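Local coordinates for CdiI immunity protein (Cupriavidus taiwanensis, PDB 5T87) that probably neutralises the toxin domain of its cognate CdiA by binding it, as the immunity partner in a contact-dependent growth inhibition system, at residues Ala14-Asp17 and His18-Ser22; Asn57-Asp60 and Ser61-Ser64. One frame throughout, in Å; residues are numbered along the deposited sequence.

Interaction 1 (Ala14-Asp17 and His18-Ser22)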
ATOM      1  N   ALA A  14      12.880  11.988 -12.692  1.00 63.84           N
ATOM      2  CA  ALA A  14      12.848  12.476 -14.078  1.00 64.50           C
ATOM      3  C   ALA A  14      12.235  11.525 -15.112  1.00 63.06           C
ATOM      4  O   ALA A  14      11.805  11.961 -16.172  1.00 62.12           O
ATOM      5  CB  ALA A  14      14.259  12.857 -14.514  1.00 66.55           C
ATOM      6  N   GLU A  15      12.210  10.233 -14.823  1.00 63.68           N
ATOM      7  CA  GLU A  15      11.712   9.242 -15.788  1.00 64.42           C
ATOM      8  C   GLU A  15      10.243   8.881 -15.577  1.00 61.31           C
ATOM      9  O   GLU A  15       9.633   8.258 -16.442  1.00 62.25           O
ATOM     10  CB  GLU A  15      12.604   7.994 -15.757  1.00 65.92           C
ATOM     11  CG  GLU A  15      14.061   8.300 -16.116  1.00 69.41           C
ATOM     12  CD  GLU A  15      14.986   7.087 -16.084  1.00 73.40           C
ATOM     13  OE1 GLU A  15      14.518   5.931 -15.907  1.00 73.63           O
ATOM     14  OE2 GLU A  15      16.211   7.298 -16.248  1.00 77.34           O
ATOM     15  N   ILE A  16       9.672   9.320 -14.460  1.00 58.08           N
ATOM     16  CA  ILE A  16       8.377   8.830 -13.984  1.00 55.80           C
ATOM     17  C   ILE A  16       7.224   9.139 -14.949  1.00 54.83           C
ATOM     18  O   ILE A  16       6.451   8.244 -15.307  1.00 53.90           O
ATOM     19  CB  ILE A  16       8.072   9.394 -12.572  1.00 55.35           C
ATOM     20  CG1 ILE A  16       9.011   8.780 -11.526  1.00 55.32           C
ATOM     21  CG2 ILE A  16       6.617   9.163 -12.157  1.00 54.88           C
ATOM     22  CD1 ILE A  16       8.637   7.386 -11.066  1.00 54.26           C
ATOM     23  N   ASP A  17       7.111  10.395 -15.362  1.00 54.82           N
ATOM     24  CA  ASP A  17       5.994  10.820 -16.211  1.00 54.86           C
ATOM     25  C   ASP A  17       5.979  10.133 -17.573  1.00 55.25           C
ATOM     26  O   ASP A  17       4.908   9.865 -18.116  1.00 53.07           O
ATOM     27  CB  ASP A  17       5.995  12.338 -16.393  1.00 55.42           C
ATOM     28  CG  ASP A  17       5.703  13.079 -15.111  1.00 54.97           C
ATOM     29  OD1 ASP A  17       4.843  12.625 -14.330  1.00 53.50           O
ATOM     30  OD2 ASP A  17       6.338  14.128 -14.877  1.00 56.65           O
ATOM     31  N   HIS A  18       7.161   9.852 -18.115  1.00 57.74           N
ATOM     32  CA  HIS A  18       7.258   9.078 -19.343  1.00 60.33           C
ATOM     33  C   HIS A  18       6.745   7.645 -19.127  1.00 59.05           C
ATOM     34  O   HIS A  18       5.986   7.126 -19.940  1.00 59.52           O
ATOM     35  CB  HIS A  18       8.683   9.069 -19.898  1.00 63.04           C
ATOM     36  CG  HIS A  18       8.807   8.286 -21.167  1.00 67.87           C
ATOM     37  ND1 HIS A  18       9.642   7.191 -21.295  1.00 69.71           N
ATOM     38  CD2 HIS A  18       8.150   8.397 -22.348  1.00 69.59           C
ATOM     39  CE1 HIS A  18       9.523   6.687 -22.512  1.00 70.02           C
ATOM     40  NE2 HIS A  18       8.620   7.395 -23.168  1.00 70.91           N
ATOM     41  N   VAL A  19       7.138   7.028 -18.021  1.00 57.85           N
ATOM     42  CA  VAL A  19       6.705   5.675 -17.702  1.00 56.79           C
ATOM     43  C   VAL A  19       5.187   5.609 -17.543  1.00 56.95           C
ATOM     44  O   VAL A  19       4.562   4.623 -17.935  1.00 56.77           O
ATOM     45  CB  VAL A  19       7.373   5.164 -16.410  1.00 56.29           C
ATOM     46  CG1 VAL A  19       6.768   3.844 -15.951  1.00 55.09           C
ATOM     47  CG2 VAL A  19       8.878   5.009 -16.603  1.00 57.64           C
ATOM     48  N   LEU A  20       4.601   6.645 -16.953  1.00 56.94           N
ATOM     49  CA  LEU A  20       3.157   6.672 -16.728  1.00 57.28           C
ATOM     50  C   LEU A  20       2.343   6.933 -17.995  1.00 58.00           C
ATOM     51  O   LEU A  20       1.159   6.594 -18.041  1.00 56.37           O
ATOM     52  CB  LEU A  20       2.795   7.740 -15.692  1.00 58.09           C
ATOM     53  CG  LEU A  20       3.223   7.511 -14.245  1.00 57.19           C
ATOM     54  CD1 LEU A  20       2.742   8.693 -13.422  1.00 56.11           C
ATOM     55  CD2 LEU A  20       2.662   6.212 -13.695  1.00 56.50           C
ATOM     56  N   ALA A  21       2.955   7.587 -18.982  1.00 59.34           N
ATOM     57  CA  ALA A  21       2.309   7.846 -20.267  1.00 60.59           C
ATOM     58  C   ALA A  21       2.332   6.594 -21.153  1.00 61.95           C
ATOM     59  O   ALA A  21       1.293   6.141 -21.627  1.00 61.13           O
ATOM     60  CB  ALA A  21       2.999   9.000 -20.974  1.00 61.58           C
ATOM     61  N   SER A  22       3.527   6.044 -21.345  1.00 62.30           N
ATOM     62  CA  SER A  22       3.783   5.023 -22.343  1.00 63.42           C
ATOM     63  C   SER A  22       3.804   3.578 -21.797  1.00 61.97           C
ATOM     64  O   SER A  22       3.478   2.648 -22.536  1.00 60.85           O
ATOM     65  CB  SER A  22       5.113   5.348 -23.055  1.00 65.29           C
ATOM     66  OG  SER A  22       6.244   5.133 -22.217  1.00 64.42           O
TER
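Ile16 and Leu20, one helical turn apart, lie alongside each other and point the same way. The branch methyl of Ile16 meets one leucine tip, CG2 of Ile16 standing 4.1 Å from CD1 of Leu20. With CG1 beside the backbone N (chi1 -69°), the CG2 methyl stands anti to that nitrogen and faces along the helix to Leu20. Beneath the pair the backbone closes: Leu20 N gives its hydrogen to Ile16 O at 2.9 Å, almost in line with the carbonyl. Leu20 CG sits over the same oxygen, 3.5 Å from Ile16 O, so apolar carbon lies against the acceptor. One residue earlier, Val19 N bonds to Glu15 O at 3.2 Å in the carbonyl plane, and the CG2 branch of Val19 leans on that acceptor, 3.3 Å from Glu15 O.

Asp17, His18, Ala21 and Ser22 make up the looser, solvent-exposed side. Ala21 N reaches Asp17 O at 3.1 Å with a bent N-H (137°), the donor tilted from the carbonyl plane. Even so, His18 O is gripped twice, by Ser22 N and by the hydroxyl of the same serine; Ser22 OG donates to His18 O at 3.0 Å from above the carbonyl plane, and also lies over one face of the imidazole, toward its rim. The Asp17 carboxylate has its partner outside the two segments, a salt bridge from OD1 to Arg48 NE. These are ordinary i to i+4 contacts of a short amphipathic helix, 16-22, whose apolar side packs on helix 25-38: Ile16 against Ile35, Val19 against Ala27 and Ala31, and Leu20 against Ala31.

Interaction 2 (Asn57-Asp60 and Ser61-Ser64); sequences NRPD and SLRS
Two torsions bring Asp60 and Arg63 together: the aspartate CG stands beside its own backbone N (chi1 -70°), and the arginine, extended at chi2, carries CD back beside the loop before a bend at chi3 (68°) turns its guanidinium outward to the flank where Asp60 lies. The two side chains then run side by side, three residues apart, and form a salt bridge with 3.5 Å between Asp60 OD1 and Arg63 NH1. The oxygen comes in at the guanidinium edge, in its plane, although the two flat groups are turned 51° against each other. On the way the arginine CD passes close to the loop, 3.3 Å from Arg58 O.

Pro59 occupies the N-cap position and supplies its carbonyl to the first turn. Pro59 O takes two donors: Arg63 N at 3.3 Å, in the carbonyl plane and nearly straight, and Leu62 N at 2.9 Å, from above that plane. Ser64 N continues the pattern with Asp60 O at 2.9 Å. Across the proline ring the side chain of Leu62 runs obliquely, its CD1 3.9 Å from Pro59 CD, and the same methyl also meets the aliphatic CD of Arg58. Ser61 packs on Leu41 of the CdiA toxin chain, so this helix start borders the complex interface.

Arg58 NH1 probably hydrogen-bonds to Leu20 O, while Arg63 NE makes a weak bond to Ala53 O. A carboxylate in the first turn, near the partly positive amino end of the helix, would be favoured electrostatically, and its rather long pairing with Arg63 probably adds a modest further attraction.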
ATOM      1  N   ASN A  57      -9.453   4.579 -18.485  1.00 49.44           N
ATOM      2  CA  ASN A  57      -8.786   3.734 -19.488  1.00 49.75           C
ATOM      3  C   ASN A  57      -7.634   2.906 -18.936  1.00 49.25           C
ATOM      4  O   ASN A  57      -6.961   2.241 -19.709  1.00 50.58           O
ATOM      5  CB  ASN A  57      -8.303   4.573 -20.694  1.00 50.69           C
ATOM      6  CG  ASN A  57      -9.455   5.100 -21.542  1.00 52.11           C
ATOM      7  OD1 ASN A  57     -10.588   4.612 -21.465  1.00 52.39           O
ATOM      8  ND2 ASN A  57      -9.166   6.102 -22.362  1.00 53.24           N
ATOM      9  N   ARG A  58      -7.408   2.925 -17.617  1.00 48.79           N
ATOM     10  CA  ARG A  58      -6.431   2.039 -16.971  1.00 46.89           C
ATOM     11  C   ARG A  58      -7.173   0.881 -16.264  1.00 43.64           C
ATOM     12  O   ARG A  58      -8.298   1.060 -15.785  1.00 42.70           O
ATOM     13  CB  ARG A  58      -5.580   2.844 -15.991  1.00 49.57           C
ATOM     14  CG  ARG A  58      -4.533   3.731 -16.655  1.00 52.84           C
ATOM     15  CD  ARG A  58      -3.258   2.917 -16.905  1.00 56.89           C
ATOM     16  NE  ARG A  58      -2.301   3.537 -17.826  1.00 60.26           N
ATOM     17  CZ  ARG A  58      -1.561   4.620 -17.563  1.00 63.90           C
ATOM     18  NH1 ARG A  58      -0.739   5.075 -18.504  1.00 67.62           N
ATOM     19  NH2 ARG A  58      -1.637   5.268 -16.388  1.00 62.74           N
ATOM     20  N   PRO A  59      -6.557  -0.315 -16.208  1.00 40.95           N
ATOM     21  CA  PRO A  59      -7.233  -1.468 -15.620  1.00 39.74           C
ATOM     22  C   PRO A  59      -7.387  -1.319 -14.112  1.00 38.45           C
ATOM     23  O   PRO A  59      -6.590  -0.620 -13.489  1.00 37.29           O
ATOM     24  CB  PRO A  59      -6.303  -2.639 -15.978  1.00 39.79           C
ATOM     25  CG  PRO A  59      -4.958  -2.018 -16.060  1.00 39.84           C
ATOM     26  CD  PRO A  59      -5.191  -0.661 -16.648  1.00 40.64           C
ATOM     27  N   ASP A  60      -8.410  -1.966 -13.553  1.00 37.74           N
ATOM     28  CA  ASP A  60      -8.755  -1.828 -12.134  1.00 37.83           C
ATOM     29  C   ASP A  60      -7.577  -2.113 -11.205  1.00 37.89           C
ATOM     30  O   ASP A  60      -7.404  -1.452 -10.191  1.00 37.64           O
ATOM     31  CB  ASP A  60      -9.909  -2.757 -11.771  1.00 38.04           C
ATOM     32  CG  ASP A  60     -11.228  -2.331 -12.394  1.00 39.05           C
ATOM     33  OD1 ASP A  60     -11.374  -1.149 -12.810  1.00 40.54           O
ATOM     34  OD2 ASP A  60     -12.138  -3.180 -12.459  1.00 39.14           O
ATOM     35  N   SER A  61      -6.774  -3.104 -11.576  1.00 38.06           N
ATOM     36  CA  SER A  61      -5.564  -3.457 -10.852  1.00 38.12           C
ATOM     37  C   SER A  61      -4.680  -2.246 -10.610  1.00 37.71           C
ATOM     38  O   SER A  61      -4.219  -2.046  -9.509  1.00 37.62           O
ATOM     39  CB  SER A  61      -4.778  -4.544 -11.609  1.00 37.95           C
ATOM     40  OG  SER A  61      -4.383  -4.091 -12.902  1.00 38.31           O
ATOM     41  N   LEU A  62      -4.464  -1.436 -11.635  1.00 38.69           N
ATOM     42  CA  LEU A  62      -3.563  -0.284 -11.533  1.00 39.85           C
ATOM     43  C   LEU A  62      -4.152   0.870 -10.744  1.00 40.62           C
ATOM     44  O   LEU A  62      -3.448   1.508  -9.949  1.00 41.20           O
ATOM     45  CB  LEU A  62      -3.128   0.206 -12.916  1.00 40.04           C
ATOM     46  CG  LEU A  62      -2.103  -0.682 -13.629  1.00 40.48           C
ATOM     47  CD1 LEU A  62      -1.720  -0.048 -14.965  1.00 41.01           C
ATOM     48  CD2 LEU A  62      -0.863  -0.928 -12.754  1.00 40.55           C
ATOM     49  N   ARG A  63      -5.440   1.108 -10.952  1.00 41.92           N
ATOM     50  CA  ARG A  63      -6.169   2.167 -10.262  1.00 42.80           C
ATOM     51  C   ARG A  63      -6.202   1.888  -8.773  1.00 42.77           C
ATOM     52  O   ARG A  63      -5.951   2.770  -7.956  1.00 43.19           O
ATOM     53  CB  ARG A  63      -7.578   2.284 -10.830  1.00 43.80           C
ATOM     54  CG  ARG A  63      -7.562   2.712 -12.286  1.00 45.22           C
ATOM     55  CD  ARG A  63      -8.917   2.669 -12.947  1.00 46.96           C
ATOM     56  NE  ARG A  63      -9.806   3.678 -12.392  1.00 48.58           N
ATOM     57  CZ  ARG A  63     -11.008   3.457 -11.854  1.00 51.18           C
ATOM     58  NH1 ARG A  63     -11.539   2.233 -11.791  1.00 52.86           N
ATOM     59  NH2 ARG A  63     -11.697   4.483 -11.386  1.00 52.80           N
ATOM     60  N   SER A  64      -6.473   0.640  -8.437  1.00 42.83           N
ATOM     61  CA  SER A  64      -6.507   0.191  -7.057  1.00 43.47           C
ATOM     62  C   SER A  64      -5.133   0.303  -6.386  1.00 42.91           C
ATOM     63  O   SER A  64      -5.029   0.752  -5.233  1.00 43.07           O
ATOM     64  CB  SER A  64      -7.030  -1.250  -7.003  1.00 44.08           C
ATOM     65  OG  SER A  64      -7.441  -1.589  -5.691  1.00 46.15           O
TER

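In the fold
Along the chain the two contacts come in series: interaction 1 lies on helix 16-22 and the residues just before it, and after helices 25-38 and 42-53 interaction 2 opens helix 60-76. Their centres lie about 16 Å apart, yet they meet directly, because the Arg58 guanidinium of residues 57-60 reaches the Leu20 carbonyl of residues 18-22 in a probable hydrogen bond. Helix 25-38 is their shared neighbour, taking side chains from both, while Asp60, Arg63 and Ser64 also lean on helix 96-114. In this predominantly helical protein, the first short helix is thus joined to the beginning of a later, longer one, whose first turn also packs against the toxin chain through Ser61.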